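Local coordinates for lipoprotein (Bacillus anthracis, PDB 4JG9) that is of unknown function but, as a putative lipoprotein with an all-beta fold, may bind lipid, at residues M99-S105 with T131-D137; V53-E57 with G153-L157. One frame throughout, in Å; residues are numbered along the deposited sequence.

Interaction 1. Residues M99-S105 with T131-D137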
loop_
_atom_site.group_PDB
_atom_site.type_symbol
_atom_site.label_atom_id
_atom_site.label_comp_id
_atom_site.label_asym_id
_atom_site.label_seq_id
_atom_site.Cartn_x
_atom_site.Cartn_y
_atom_site.Cartn_z
HETATM N N MSE A 99 -1.575 14.838 22.343
HETATM C CA MSE A 99 -1.527 13.955 21.192
HETATM C C MSE A 99 -2.528 12.838 21.373
HETATM O O MSE A 99 -2.501 12.151 22.388
HETATM C CB MSE A 99 -0.144 13.329 21.065
HETATM C CG MSE A 99 0.040 12.565 19.766
HETATM SE SE MSE A 99 0.468 13.780 18.319
HETATM C CE MSE A 99 0.017 12.581 16.907
ATOM N N PRO A 100 -3.404 12.638 20.381
ATOM C CA PRO A 100 -4.418 11.578 20.466
ATOM C C PRO A 100 -3.770 10.203 20.524
ATOM O O PRO A 100 -2.655 10.018 20.031
ATOM C CB PRO A 100 -5.189 11.718 19.157
ATOM C CG PRO A 100 -4.841 13.069 18.628
ATOM C CD PRO A 100 -3.455 13.350 19.094
ATOM N N THR A 101 -4.468 9.245 21.111
ATOM C CA THR A 101 -3.983 7.873 21.168
ATOM C C THR A 101 -4.374 7.109 19.897
ATOM O O THR A 101 -5.480 7.293 19.384
ATOM C CB THR A 101 -4.593 7.134 22.371
ATOM O OG1 THR A 101 -4.300 7.845 23.572
ATOM C CG2 THR A 101 -4.073 5.693 22.469
ATOM N N GLY A 102 -3.481 6.257 19.393
ATOM C CA GLY A 102 -3.812 5.380 18.277
ATOM C C GLY A 102 -2.625 4.996 17.408
ATOM O O GLY A 102 -1.522 5.508 17.588
ATOM N N LYS A 103 -2.840 4.103 16.448
ATOM C CA LYS A 103 -1.769 3.808 15.510
ATOM C C LYS A 103 -1.574 5.044 14.631
ATOM O O LYS A 103 -2.529 5.778 14.339
ATOM C CB LYS A 103 -2.114 2.614 14.610
ATOM C CG LYS A 103 -2.589 1.373 15.308
ATOM C CD LYS A 103 -1.531 0.704 16.135
ATOM C CE LYS A 103 -2.044 -0.683 16.532
ATOM N NZ LYS A 103 -1.365 -1.164 17.757
ATOM N N LEU A 104 -0.343 5.267 14.200
ATOM C CA LEU A 104 -0.028 6.430 13.373
ATOM C C LEU A 104 0.019 6.051 11.904
ATOM O O LEU A 104 0.695 5.086 11.527
ATOM C CB LEU A 104 1.319 7.027 13.792
ATOM C CG LEU A 104 1.838 8.232 13.017
ATOM C CD1 LEU A 104 1.106 9.490 13.432
ATOM C CD2 LEU A 104 3.325 8.382 13.260
ATOM N N SER A 105 -0.706 6.799 11.079
ATOM C CA SER A 105 -0.669 6.589 9.631
ATOM C C SER A 105 -0.089 7.790 8.889
ATOM O O SER A 105 -0.330 8.950 9.244
ATOM C CB SER A 105 -2.069 6.287 9.070
ATOM O OG SER A 105 -2.706 5.217 9.744
ATOM N N THR A 131 0.680 2.443 8.039
ATOM C CA THR A 131 0.436 2.645 9.459
ATOM C C THR A 131 1.453 1.945 10.354
ATOM O O THR A 131 1.851 0.816 10.082
ATOM C CB THR A 131 -0.982 2.119 9.787
ATOM O OG1 THR A 131 -1.936 2.802 8.964
ATOM C CG2 THR A 131 -1.340 2.297 11.267
ATOM N N THR A 132 1.858 2.597 11.439
ATOM C CA THR A 132 2.794 1.974 12.367
ATOM C C THR A 132 2.133 0.777 13.026
ATOM O O THR A 132 0.907 0.745 13.141
ATOM C CB THR A 132 3.210 2.939 13.472
ATOM O OG1 THR A 132 2.048 3.351 14.218
ATOM C CG2 THR A 132 3.911 4.165 12.866
ATOM N N SER A 133 2.919 -0.210 13.455
ATOM C CA SER A 133 2.315 -1.341 14.160
ATOM C C SER A 133 2.069 -0.963 15.597
ATOM O O SER A 133 1.251 -1.584 16.285
ATOM C CB SER A 133 3.173 -2.604 14.106
ATOM O OG SER A 133 4.424 -2.404 14.726
ATOM N N ASN A 134 2.763 0.069 16.062
ATOM C CA ASN A 134 2.628 0.468 17.463
ATOM C C ASN A 134 1.628 1.597 17.662
ATOM O O ASN A 134 1.343 2.375 16.744
ATOM C CB ASN A 134 3.987 0.863 18.028
ATOM C CG ASN A 134 4.541 2.106 17.372
ATOM O OD1 ASN A 134 4.850 2.104 16.174
ATOM N ND2 ASN A 134 4.702 3.168 18.159
ATOM N N THR A 135 1.097 1.681 18.874
ATOM C CA THR A 135 0.121 2.694 19.233
ATOM C C THR A 135 0.848 3.820 19.934
ATOM O O THR A 135 1.632 3.562 20.849
ATOM C CB THR A 135 -0.910 2.109 20.212
ATOM O OG1 THR A 135 -1.528 0.955 19.634
ATOM C CG2 THR A 135 -1.956 3.147 20.590
ATOM N N ILE A 136 0.623 5.061 19.512
ATOM C CA ILE A 136 1.235 6.199 20.196
ATOM C C ILE A 136 0.202 6.892 21.074
ATOM O O ILE A 136 -0.996 6.636 20.942
ATOM C CB ILE A 136 1.826 7.234 19.208
ATOM C CG1 ILE A 136 0.706 7.982 18.491
ATOM C CG2 ILE A 136 2.771 6.573 18.205
ATOM C CD1 ILE A 136 1.181 9.103 17.625
ATOM N N ASP A 137 0.678 7.755 21.973
ATOM C CA ASP A 137 -0.174 8.576 22.834
ATOM C C ASP A 137 0.597 9.825 23.275
ATOM O O ASP A 137 1.709 10.066 22.800
ATOM C CB ASP A 137 -0.668 7.778 24.044
ATOM C CG ASP A 137 0.473 7.200 24.875
ATOM O OD1 ASP A 137 1.578 7.789 24.908
ATOM O OD2 ASP A 137 0.277 6.123 25.473
#
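Two antiparallel strands pair here across a break, at the N-terminal end of the 102-110 strand in one of the chain's two beta-sheets. Gly102 and Ile136 form a hydrogen-bonded pair (Gly102 N to Ile136 O 3.0 Å, Ile136 N to Gly102 O 2.9 Å). Gly102 has phi/psi of 152/174°, where a beta carbon would collide with the preceding carbonyl. Ahead of Ile136, segment 131-137 turns a corner at Ser133 and Asn134. Across the corner, pairing continues with Thr132 N to Leu104 O at 2.7 Å, while Thr132 OG1 accepts from Leu104 N (3.1 Å) and donates to Asn134 O (2.8 Å). Lys103 NZ reaches the corner, bonding Ser133 O at 3.0 Å and Thr135 OG1 at 2.8 Å. Inside, Ile136 CD1 lies 3.7 Å from CE of selenomethionine Met99, and both side chains touch Phe94 of the other sheet. Thr131 OG1 bonds Glu127 of the second subunit. Side-chain hydroxyl and ammonium groups thus satisfy backbone atoms where the corner interrupts regular strand pairing.

Interaction 2. Residues V53-E57 with G153-L157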
loop_
_atom_site.group_PDB
_atom_site.type_symbol
_atom_site.label_atom_id
_atom_site.label_comp_id
_atom_site.label_asym_id
_atom_site.label_seq_id
_atom_site.Cartn_x
_atom_site.Cartn_y
_atom_site.Cartn_z
ATOM N N VAL A 53 -3.236 22.877 0.430
ATOM C CA VAL A 53 -1.828 22.599 0.612
ATOM C C VAL A 53 -1.010 23.692 -0.056
ATOM O O VAL A 53 -1.270 24.073 -1.194
ATOM C CB VAL A 53 -1.442 21.205 0.063
ATOM C CG1 VAL A 53 0.075 21.038 -0.018
ATOM C CG2 VAL A 53 -2.073 20.106 0.920
ATOM N N ASN A 54 -0.032 24.209 0.666
ATOM C CA ASN A 54 0.848 25.197 0.099
ATOM C C ASN A 54 2.045 24.400 -0.347
ATOM O O ASN A 54 2.757 23.836 0.468
ATOM C CB ASN A 54 1.237 26.218 1.161
ATOM C CG ASN A 54 2.093 27.338 0.610
ATOM O OD1 ASN A 54 2.203 27.516 -0.600
ATOM N ND2 ASN A 54 2.707 28.101 1.504
ATOM N N TRP A 55 2.273 24.351 -1.649
ATOM C CA TRP A 55 3.316 23.490 -2.165
ATOM C C TRP A 55 4.688 24.116 -2.104
ATOM O O TRP A 55 5.286 24.465 -3.107
ATOM C CB TRP A 55 2.964 22.991 -3.562
ATOM C CG TRP A 55 1.981 21.876 -3.501
ATOM C CD1 TRP A 55 0.637 21.963 -3.653
ATOM C CD2 TRP A 55 2.264 20.505 -3.225
ATOM N NE1 TRP A 55 0.065 20.731 -3.505
ATOM C CE2 TRP A 55 1.046 19.817 -3.244
ATOM C CE3 TRP A 55 3.433 19.791 -2.971
ATOM C CZ2 TRP A 55 0.962 18.456 -3.018
ATOM C CZ3 TRP A 55 3.347 18.445 -2.750
ATOM C CH2 TRP A 55 2.124 17.788 -2.776
ATOM N N GLU A 56 5.167 24.240 -0.879
ATOM C CA GLU A 56 6.481 24.753 -0.594
ATOM C C GLU A 56 7.000 23.951 0.580
ATOM O O GLU A 56 6.229 23.547 1.437
ATOM C CB GLU A 56 6.376 26.224 -0.221
ATOM C CG GLU A 56 7.695 26.958 -0.142
ATOM C CD GLU A 56 7.514 28.432 0.156
ATOM O OE1 GLU A 56 6.457 28.985 -0.187
ATOM O OE2 GLU A 56 8.429 29.035 0.736
ATOM N N GLU A 57 8.303 23.731 0.631
ATOM C CA GLU A 57 8.903 22.987 1.728
ATOM C C GLU A 57 8.572 23.674 3.043
ATOM O O GLU A 57 8.644 24.902 3.133
ATOM C CB GLU A 57 10.415 22.914 1.557
ATOM C CG GLU A 57 11.130 22.222 2.696
ATOM C CD GLU A 57 12.637 22.216 2.518
ATOM O OE1 GLU A 57 13.265 21.153 2.712
ATOM O OE2 GLU A 57 13.201 23.286 2.197
ATOM N N GLY A 153 11.369 15.548 -5.421
ATOM C CA GLY A 153 10.412 16.623 -5.590
ATOM C C GLY A 153 9.717 16.911 -4.276
ATOM O O GLY A 153 10.131 16.418 -3.229
ATOM N N LEU A 154 8.635 17.680 -4.332
ATOM C CA LEU A 154 7.859 17.977 -3.138
ATOM C C LEU A 154 6.783 16.907 -2.925
ATOM O O LEU A 154 6.142 16.426 -3.877
ATOM C CB LEU A 154 7.225 19.366 -3.243
ATOM C CG LEU A 154 8.178 20.577 -3.328
ATOM C CD1 LEU A 154 7.431 21.869 -3.615
ATOM C CD2 LEU A 154 8.956 20.716 -2.037
ATOM N N TRP A 155 6.625 16.524 -1.663
ATOM C CA TRP A 155 5.658 15.532 -1.233
ATOM C C TRP A 155 4.913 16.096 -0.043
ATOM O O TRP A 155 5.527 16.684 0.849
ATOM C CB TRP A 155 6.367 14.246 -0.798
ATOM C CG TRP A 155 6.994 13.486 -1.930
ATOM C CD1 TRP A 155 8.207 13.729 -2.507
ATOM C CD2 TRP A 155 6.437 12.358 -2.625
ATOM N NE1 TRP A 155 8.437 12.823 -3.521
ATOM C CE2 TRP A 155 7.365 11.974 -3.612
ATOM C CE3 TRP A 155 5.240 11.641 -2.508
ATOM C CZ2 TRP A 155 7.139 10.897 -4.474
ATOM C CZ3 TRP A 155 5.010 10.570 -3.369
ATOM C CH2 TRP A 155 5.952 10.210 -4.338
ATOM N N VAL A 156 3.596 15.924 -0.022
ATOM C CA VAL A 156 2.823 16.261 1.161
ATOM C C VAL A 156 2.636 15.010 2.014
ATOM O O VAL A 156 2.363 13.918 1.496
ATOM C CB VAL A 156 1.461 16.910 0.825
ATOM C CG1 VAL A 156 0.577 15.950 0.012
ATOM C CG2 VAL A 156 0.748 17.375 2.112
ATOM N N LEU A 157 2.813 15.163 3.319
ATOM C CA LEU A 157 2.644 14.051 4.238
ATOM C C LEU A 157 1.358 14.222 5.043
ATOM O O LEU A 157 1.287 15.085 5.914
ATOM C CB LEU A 157 3.836 13.997 5.181
ATOM C CG LEU A 157 5.029 13.127 4.795
ATOM C CD1 LEU A 157 5.391 13.293 3.352
ATOM C CD2 LEU A 157 6.220 13.486 5.678
#
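Trp55 reaches strand 153-157 through its indole, although its CA-to-CB bond runs sideways to that strand. With chi1 at -79° (m) and chi2 at 97°, the six-membered ring abuts the backbone between Leu154 and Val156: CH2 is 3.6 Å from Val156 N, and CZ3 is 3.9 Å from Trp155 C. The ring meets these atoms obliquely. Val156, chi1 62° (p), brings CG1 to 3.7 Å from Trp55 CH2, while Leu154 CB sits 3.8 Å from Trp55 CE3. Leu154 adopts the mt rotamer, which carries CD1 to 3.4 Å from Trp55 O and CD2 to 4.1 Å from Glu57 N. Trp55 is the centre of an inverse gamma turn (phi/psi -83/70°), closed by Glu56 N to Asn54 O at 2.8 Å; this bend lies in the loop preceding strand 60-63, and the loop packs against one face of the antiparallel sheet containing 153-161. Leu154 and Val156 point toward that loop, whereas the intervening Trp155 points away, as alternation along a strand requires, and its NE1 bonds Ser151 O. Val53, chi1 168° (t), adds a looser apolar contact, its CG2 4.1 Å from Val156 CG2; its side chain also touches Gln168 and Val170 on the adjoining strand 164-173.

Overall arrangement
From the N terminus, the chain first passes 53-57, the loop that later meets 153-157; interaction 2 therefore closes a loop with 95 residues between its segments. That loop contains the whole of the five-stranded sheet running from 60-63 to 142-147. Nested within it, interaction 1 closes a shorter loop, with 25 residues between 99-105 and 131-137. The two lie on opposite sides of the chain's centre. The centres of interactions 1 and 2 are about 23 Å apart, and the nearest atoms of interactions 1 and 2 are about 7 Å apart, so they do not touch. They share a sheet nonetheless: strands 102-110 and 153-161 are antiparallel neighbours. Interaction 1 joins 131-136 to that sheet, whereas interaction 2 ties the early loop to it.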